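Local coordinates for protein alcohol dehydrogenase YqhD (Escherichia coli, PDB 4QGS) that reduces a broad range of short-chain aldehydes to alcohols with NADPH, using one zinc ion per subunit, at residues Q273-M287 with L367-E381. Numbering follows the deposited sequence. Where two conformers were deposited one is given.
With ZN (zinc ion), chain B.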
loop_
_atom_site.group_PDB
_atom_site.type_symbol
_atom_site.label_atom_id
_atom_site.label_comp_id
_atom_site.label_asym_id
_atom_site.label_seq_id
_atom_site.Cartn_x
_atom_site.Cartn_y
_atom_site.Cartn_z
ATOM N N GLN A 273 -9.053 11.502 7.754
ATOM C CA GLN A 273 -8.828 10.255 7.028
ATOM C C GLN A 273 -9.837 9.226 7.459
ATOM O O GLN A 273 -10.229 9.177 8.618
ATOM C CB GLN A 273 -7.408 9.755 7.249
ATOM C CG GLN A 273 -6.355 10.742 6.704
ATOM C CD GLN A 273 -4.952 10.211 6.758
ATOM O OE1 GLN A 273 -4.732 9.005 6.858
ATOM N NE2 GLN A 273 -3.978 11.117 6.695
ATOM N N ASP A 274 -10.240 8.390 6.509
ATOM C CA ASP A 274 -11.334 7.454 6.707
ATOM C C ASP A 274 -10.768 6.084 7.093
ATOM O O ASP A 274 -10.636 5.770 8.274
ATOM C CB ASP A 274 -12.173 7.402 5.423
ATOM C CG ASP A 274 -13.405 6.504 5.540
ATOM O OD1 ASP A 274 -13.512 5.750 6.517
ATOM O OD2 ASP A 274 -14.251 6.564 4.624
ATOM N N TRP A 275 -10.430 5.299 6.066
ATOM C CA TRP A 275 -9.837 3.956 6.148
ATOM C C TRP A 275 -10.842 2.876 6.504
ATOM O O TRP A 275 -10.457 1.724 6.653
ATOM C CB TRP A 275 -8.653 3.911 7.121
ATOM C CG TRP A 275 -7.566 4.834 6.650
ATOM C CD1 TRP A 275 -7.191 6.017 7.222
ATOM C CD2 TRP A 275 -6.775 4.689 5.468
ATOM N NE1 TRP A 275 -6.190 6.606 6.478
ATOM C CE2 TRP A 275 -5.919 5.807 5.395
ATOM C CE3 TRP A 275 -6.693 3.710 4.466
ATOM C CZ2 TRP A 275 -5.001 5.979 4.367
ATOM C CZ3 TRP A 275 -5.786 3.883 3.444
ATOM C CH2 TRP A 275 -4.944 5.006 3.407
ATOM N N ALA A 276 -12.116 3.240 6.616
ATOM C CA ALA A 276 -13.137 2.228 6.918
ATOM C C ALA A 276 -13.275 1.226 5.776
ATOM O O ALA A 276 -13.537 0.040 6.013
ATOM C CB ALA A 276 -14.476 2.883 7.210
ATOM N N THR A 277 -13.111 1.696 4.541
ATOM C CA THR A 277 -13.158 0.785 3.382
ATOM C C THR A 277 -12.053 -0.267 3.494
ATOM O O THR A 277 -12.301 -1.466 3.293
ATOM C CB THR A 277 -13.037 1.554 2.050
ATOM O OG1 THR A 277 -14.224 2.340 1.850
ATOM C CG2 THR A 277 -12.863 0.585 0.850
ATOM N N HIS A 278 -10.845 0.169 3.849
ATOM C CA HIS A 278 -9.752 -0.762 4.122
ATOM C C HIS A 278 -10.063 -1.730 5.273
ATOM O O HIS A 278 -9.816 -2.927 5.142
ATOM C CB HIS A 278 -8.437 -0.001 4.405
ATOM C CG HIS A 278 -7.576 0.174 3.189
ATOM N ND1 HIS A 278 -7.878 1.066 2.180
ATOM C CD2 HIS A 278 -6.443 -0.463 2.790
ATOM C CE1 HIS A 278 -6.968 0.977 1.223
ATOM N NE2 HIS A 278 -6.081 0.059 1.573
ATOM N N MET A 279 -10.607 -1.231 6.386
ATOM C CA MET A 279 -10.852 -2.098 7.535
ATOM C C MET A 279 -11.910 -3.156 7.220
ATOM O O MET A 279 -11.745 -4.333 7.584
ATOM C CB MET A 279 -11.269 -1.268 8.754
ATOM C CG MET A 279 -10.167 -0.312 9.235
ATOM S SD MET A 279 -8.607 -1.139 9.619
ATOM C CE MET A 279 -7.651 -0.758 8.160
ATOM N N LEU A 280 -12.976 -2.751 6.528
ATOM C CA LEU A 280 -14.029 -3.696 6.120
ATOM C C LEU A 280 -13.499 -4.676 5.086
ATOM O O LEU A 280 -13.769 -5.878 5.140
ATOM C CB LEU A 280 -15.243 -2.958 5.549
ATOM C CG LEU A 280 -16.121 -2.165 6.534
ATOM C CD1 LEU A 280 -17.370 -1.639 5.832
ATOM C CD2 LEU A 280 -16.503 -3.026 7.699
ATOM N N GLY A 281 -12.732 -4.151 4.138
ATOM C CA GLY A 281 -12.132 -4.982 3.116
ATOM C C GLY A 281 -11.206 -6.042 3.678
ATOM O O GLY A 281 -11.171 -7.178 3.169
ATOM N N HIS A 282 -10.458 -5.689 4.719
ATOM C CA HIS A 282 -9.482 -6.596 5.316
ATOM C C HIS A 282 -10.132 -7.888 5.825
ATOM O O HIS A 282 -9.530 -8.949 5.756
ATOM C CB HIS A 282 -8.732 -5.912 6.465
ATOM C CG HIS A 282 -7.671 -4.947 6.020
ATOM N ND1 HIS A 282 -6.967 -4.163 6.910
ATOM C CD2 HIS A 282 -7.195 -4.635 4.790
ATOM C CE1 HIS A 282 -6.104 -3.412 6.248
ATOM N NE2 HIS A 282 -6.222 -3.677 4.961
ATOM N N GLU A 283 -11.350 -7.790 6.353
ATOM C CA GLU A 283 -12.053 -8.987 6.828
ATOM C C GLU A 283 -12.463 -9.908 5.679
ATOM O O GLU A 283 -12.520 -11.126 5.861
ATOM C CB GLU A 283 -13.285 -8.605 7.657
ATOM C CG GLU A 283 -12.988 -7.714 8.856
ATOM C CD GLU A 283 -12.030 -8.308 9.874
ATOM O OE1 GLU A 283 -11.698 -9.507 9.821
ATOM O OE2 GLU A 283 -11.602 -7.552 10.768
ATOM N N LEU A 284 -12.737 -9.344 4.499
ATOM C CA LEU A 284 -13.036 -10.166 3.318
ATOM C C LEU A 284 -11.803 -10.952 2.855
ATOM O O LEU A 284 -11.911 -12.106 2.439
ATOM C CB LEU A 284 -13.577 -9.301 2.167
ATOM C CG LEU A 284 -14.944 -8.643 2.463
ATOM C CD1 LEU A 284 -15.325 -7.669 1.349
ATOM C CD2 LEU A 284 -16.042 -9.727 2.603
ATOM N N THR A 285 -10.630 -10.328 2.927
ATOM C CA THR A 285 -9.407 -11.036 2.567
ATOM C C THR A 285 -9.114 -12.143 3.581
ATOM O O THR A 285 -8.826 -13.290 3.207
ATOM C CB THR A 285 -8.187 -10.083 2.480
ATOM O OG1 THR A 285 -8.367 -9.174 1.384
ATOM C CG2 THR A 285 -6.908 -10.915 2.256
ATOM N N ALA A 286 -9.217 -11.808 4.865
ATOM C CA ALA A 286 -8.915 -12.754 5.935
ATOM C C ALA A 286 -9.826 -13.972 5.880
ATOM O O ALA A 286 -9.383 -15.111 6.052
ATOM C CB ALA A 286 -9.035 -12.076 7.300
ATOM N N MET A 287 -11.102 -13.734 5.613
ATOM C CA MET A 287 -12.077 -14.823 5.657
ATOM C C MET A 287 -12.247 -15.585 4.348
ATOM O O MET A 287 -12.464 -16.804 4.365
ATOM C CB MET A 287 -13.439 -14.293 6.102
ATOM C CG MET A 287 -14.439 -15.411 6.343
ATOM S SD MET A 287 -15.944 -14.806 7.114
ATOM C CE MET A 287 -15.329 -14.275 8.717
ATOM N N LEU A 367 -18.361 -12.115 9.433
ATOM C CA LEU A 367 -17.510 -10.940 9.190
ATOM C C LEU A 367 -17.644 -9.916 10.319
ATOM O O LEU A 367 -16.650 -9.353 10.795
ATOM C CB LEU A 367 -17.856 -10.288 7.849
ATOM C CG LEU A 367 -17.516 -11.108 6.606
ATOM C CD1 LEU A 367 -18.211 -10.566 5.346
ATOM C CD2 LEU A 367 -15.981 -11.183 6.395
ATOM N N LEU A 368 -18.880 -9.682 10.749
ATOM C CA LEU A 368 -19.141 -8.710 11.799
ATOM C C LEU A 368 -18.548 -9.169 13.129
ATOM O O LEU A 368 -18.052 -8.349 13.896
ATOM C CB LEU A 368 -20.644 -8.450 11.931
ATOM C CG LEU A 368 -21.264 -7.824 10.678
ATOM C CD1 LEU A 368 -22.788 -7.890 10.736
ATOM C CD2 LEU A 368 -20.790 -6.389 10.445
ATOM N N LYS A 369 -18.584 -10.478 13.385
ATOM C CA LYS A 369 -17.930 -11.038 14.569
ATOM C C LYS A 369 -16.425 -10.760 14.536
ATOM O O LYS A 369 -15.831 -10.405 15.542
ATOM C CB LYS A 369 -18.185 -12.549 14.670
ATOM C CG LYS A 369 -19.616 -12.901 15.061
ATOM C CD LYS A 369 -19.782 -14.403 15.307
ATOM C CE LYS A 369 -21.172 -14.743 15.834
ATOM N NZ LYS A 369 -22.269 -14.441 14.871
ATOM N N LYS A 370 -15.817 -10.917 13.365
ATOM C CA LYS A 370 -14.394 -10.640 13.219
ATOM C C LYS A 370 -14.070 -9.164 13.404
ATOM O O LYS A 370 -13.089 -8.830 14.072
ATOM C CB LYS A 370 -13.896 -11.119 11.859
ATOM C CG LYS A 370 -13.578 -12.612 11.834
ATOM C CD LYS A 370 -12.475 -12.933 12.843
ATOM C CE LYS A 370 -12.134 -14.410 12.864
ATOM N NZ LYS A 370 -10.992 -14.694 13.790
ATOM N N LEU A 371 -14.876 -8.283 12.814
ATOM C CA LEU A 371 -14.709 -6.847 13.048
ATOM C C LEU A 371 -14.730 -6.535 14.532
ATOM O O LEU A 371 -13.892 -5.777 15.026
ATOM C CB LEU A 371 -15.803 -6.034 12.361
ATOM C CG LEU A 371 -15.762 -5.769 10.860
ATOM C CD1 LEU A 371 -17.040 -5.026 10.520
ATOM C CD2 LEU A 371 -14.515 -4.953 10.453
ATOM N N GLU A 372 -15.695 -7.111 15.242
ATOM C CA GLU A 372 -15.815 -6.839 16.665
ATOM C C GLU A 372 -14.605 -7.378 17.416
ATOM O O GLU A 372 -14.070 -6.711 18.310
ATOM C CB GLU A 372 -17.118 -7.423 17.224
ATOM C CG GLU A 372 -17.296 -7.197 18.721
ATOM C CD GLU A 372 -18.723 -7.418 19.189
ATOM O OE1 GLU A 372 -19.456 -8.182 18.535
ATOM O OE2 GLU A 372 -19.113 -6.826 20.219
ATOM N N GLU A 373 -14.166 -8.573 17.035
ATOM C CA GLU A 373 -13.000 -9.201 17.645
ATOM C C GLU A 373 -11.749 -8.333 17.446
ATOM O O GLU A 373 -10.883 -8.236 18.325
ATOM C CB GLU A 373 -12.790 -10.597 17.045
ATOM C CG GLU A 373 -11.633 -11.388 17.637
ATOM C CD GLU A 373 -11.420 -12.728 16.943
ATOM O OE1 GLU A 373 -12.397 -13.296 16.399
ATOM O OE2 GLU A 373 -10.265 -13.206 16.940
ATOM N N HIS A 374 -11.679 -7.689 16.287
ATOM C CA HIS A 374 -10.513 -6.900 15.920
ATOM C C HIS A 374 -10.621 -5.440 16.356
ATOM O O HIS A 374 -9.754 -4.628 16.032
ATOM C CB HIS A 374 -10.294 -6.988 14.414
ATOM C CG HIS A 374 -9.998 -8.374 13.936
ATOM N ND1 HIS A 374 -10.244 -8.783 12.645
ATOM C CD2 HIS A 374 -9.460 -9.440 14.575
ATOM C CE1 HIS A 374 -9.882 -10.050 12.509
ATOM N NE2 HIS A 374 -9.402 -10.471 13.665
ATOM N N GLY A 375 -11.682 -5.116 17.092
ATOM C CA GLY A 375 -11.862 -3.784 17.647
ATOM C C GLY A 375 -12.282 -2.742 16.631
ATOM O O GLY A 375 -12.163 -1.544 16.875
ATOM N N MET A 376 -12.781 -3.201 15.485
ATOM C CA MET A 376 -13.161 -2.306 14.401
ATOM C C MET A 376 -14.645 -1.932 14.479
ATOM O O MET A 376 -15.394 -2.249 13.569
ATOM C CB MET A 376 -12.866 -2.979 13.053
ATOM C CG MET A 376 -11.432 -3.408 12.897
ATOM S SD MET A 376 -10.326 -1.983 12.817
ATOM C CE MET A 376 -8.746 -2.831 12.713
ATOM N N THR A 377 -15.056 -1.239 15.547
ATOM C CA THR A 377 -16.460 -1.094 15.922
ATOM C C THR A 377 -16.953 0.403 15.826
ATOM O O THR A 377 -18.154 0.652 16.014
ATOM C CB THR A 377 -16.671 -1.638 17.377
ATOM O OG1 THR A 377 -15.750 -0.941 18.228
ATOM C CG2 THR A 377 -16.401 -3.104 17.431
ATOM N N GLN A 378 -16.012 1.352 15.608
ATOM C CA GLN A 378 -16.186 2.804 15.483
ATOM C C GLN A 378 -15.503 3.331 14.270
ATOM O O GLN A 378 -14.688 4.201 14.410
ATOM C CB GLN A 378 -15.489 3.550 16.602
ATOM C CG GLN A 378 -15.937 3.468 18.000
ATOM C CD GLN A 378 -15.616 2.072 18.585
ATOM O OE1 GLN A 378 -15.109 1.210 17.849
ATOM N NE2 GLN A 378 -15.688 1.938 19.933
ATOM N N LEU A 379 -15.775 2.832 13.088
ATOM C CA LEU A 379 -14.902 3.154 11.963
ATOM C C LEU A 379 -15.237 4.497 11.311
ATOM O O LEU A 379 -16.276 5.109 11.596
ATOM C CB LEU A 379 -14.949 2.015 10.921
ATOM C CG LEU A 379 -14.565 0.628 11.454
ATOM C CD1 LEU A 379 -14.775 -0.431 10.349
ATOM C CD2 LEU A 379 -13.106 0.624 11.931
ATOM N N GLY A 380 -14.302 4.972 10.481
ATOM C CA GLY A 380 -14.516 6.135 9.643
ATOM C C GLY A 380 -13.967 7.419 10.233
ATOM O O GLY A 380 -13.629 7.470 11.414
ATOM N N GLU A 381 -13.898 8.460 9.413
ATOM C CA GLU A 381 -13.356 9.744 9.878
ATOM C C GLU A 381 -14.238 10.360 10.967
ATOM O O GLU A 381 -13.783 11.213 11.749
ATOM C CB GLU A 381 -13.180 10.727 8.714
ATOM C CG GLU A 381 -14.446 11.197 8.023
ATOM C CD GLU A 381 -14.857 10.305 6.858
ATOM O OE1 GLU A 381 -14.450 9.119 6.827
ATOM O OE2 GLU A 381 -15.591 10.793 5.972
HETATM ZN ZN ZN B . -4.402 -0.723 0.473
HETATM O O HOH W 1 -11.816 3.692 9.892
HETATM O O HOH W 2 -3.433 -1.130 2.286
HETATM O O HOH W 3 -2.407 -1.335 -0.053
#
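L367 lodges in a hollow of helix 276-287 walled by E283, L284 and M287: its CD1 meets L284 CD2 at 3.6 Å, while CD2 lies over the E283 carbonyl and against M287 SD. One turn on, L371 fits between L280 and E283, its CD1 pressed to L280 CD2 at a tight 3.5 Å and its CD2 against E283 CG. Beyond this methylene, E283 bends at chi2 (-60°), which carries its carboxylate to the rim of the H374 ring. H374 ND1 gives a nearly straight hydrogen bond (2.6 Å, 165°) to the syn lone pair of E283 OE2, ring and carboxylate almost coplanar; K370 CB flanks E283 OE1. With E283 cut back to an alanine, H374 ND1 is likely to lose this acceptor and a gap to open beside L371. The axes of 276-287 and 367-373 approach to 9.9 Å and cross at 118°; both helices belong to the all-helical C-terminal domain of the iron-containing alcohol dehydrogenases, and H278, on helix 276-287, binds the catalytic zinc with D205, H209 and H292. Past the Schellman turn at G375 the chain runs back beside the first turns of that helix. Here the M376 thioether crosses M279 at about a right angle, CE 3.5 Å from M279 SD, and L379 spreads its methyls over M279 CB and CG, with its CB on A276. G380 CA sits 3.3 Å from D274 OD1, at backbone angles where a side chain would jam against the preceding carbonyl O; the same OD1 accepts from A276 N in an Asx turn, and a water links D274 O to G380 N. The carboxylates of D274 and E381 approach to 3.4 Å (D274 OD2 to E381 OE1), and their like charges are probably offset by K311, salt-bridged to both.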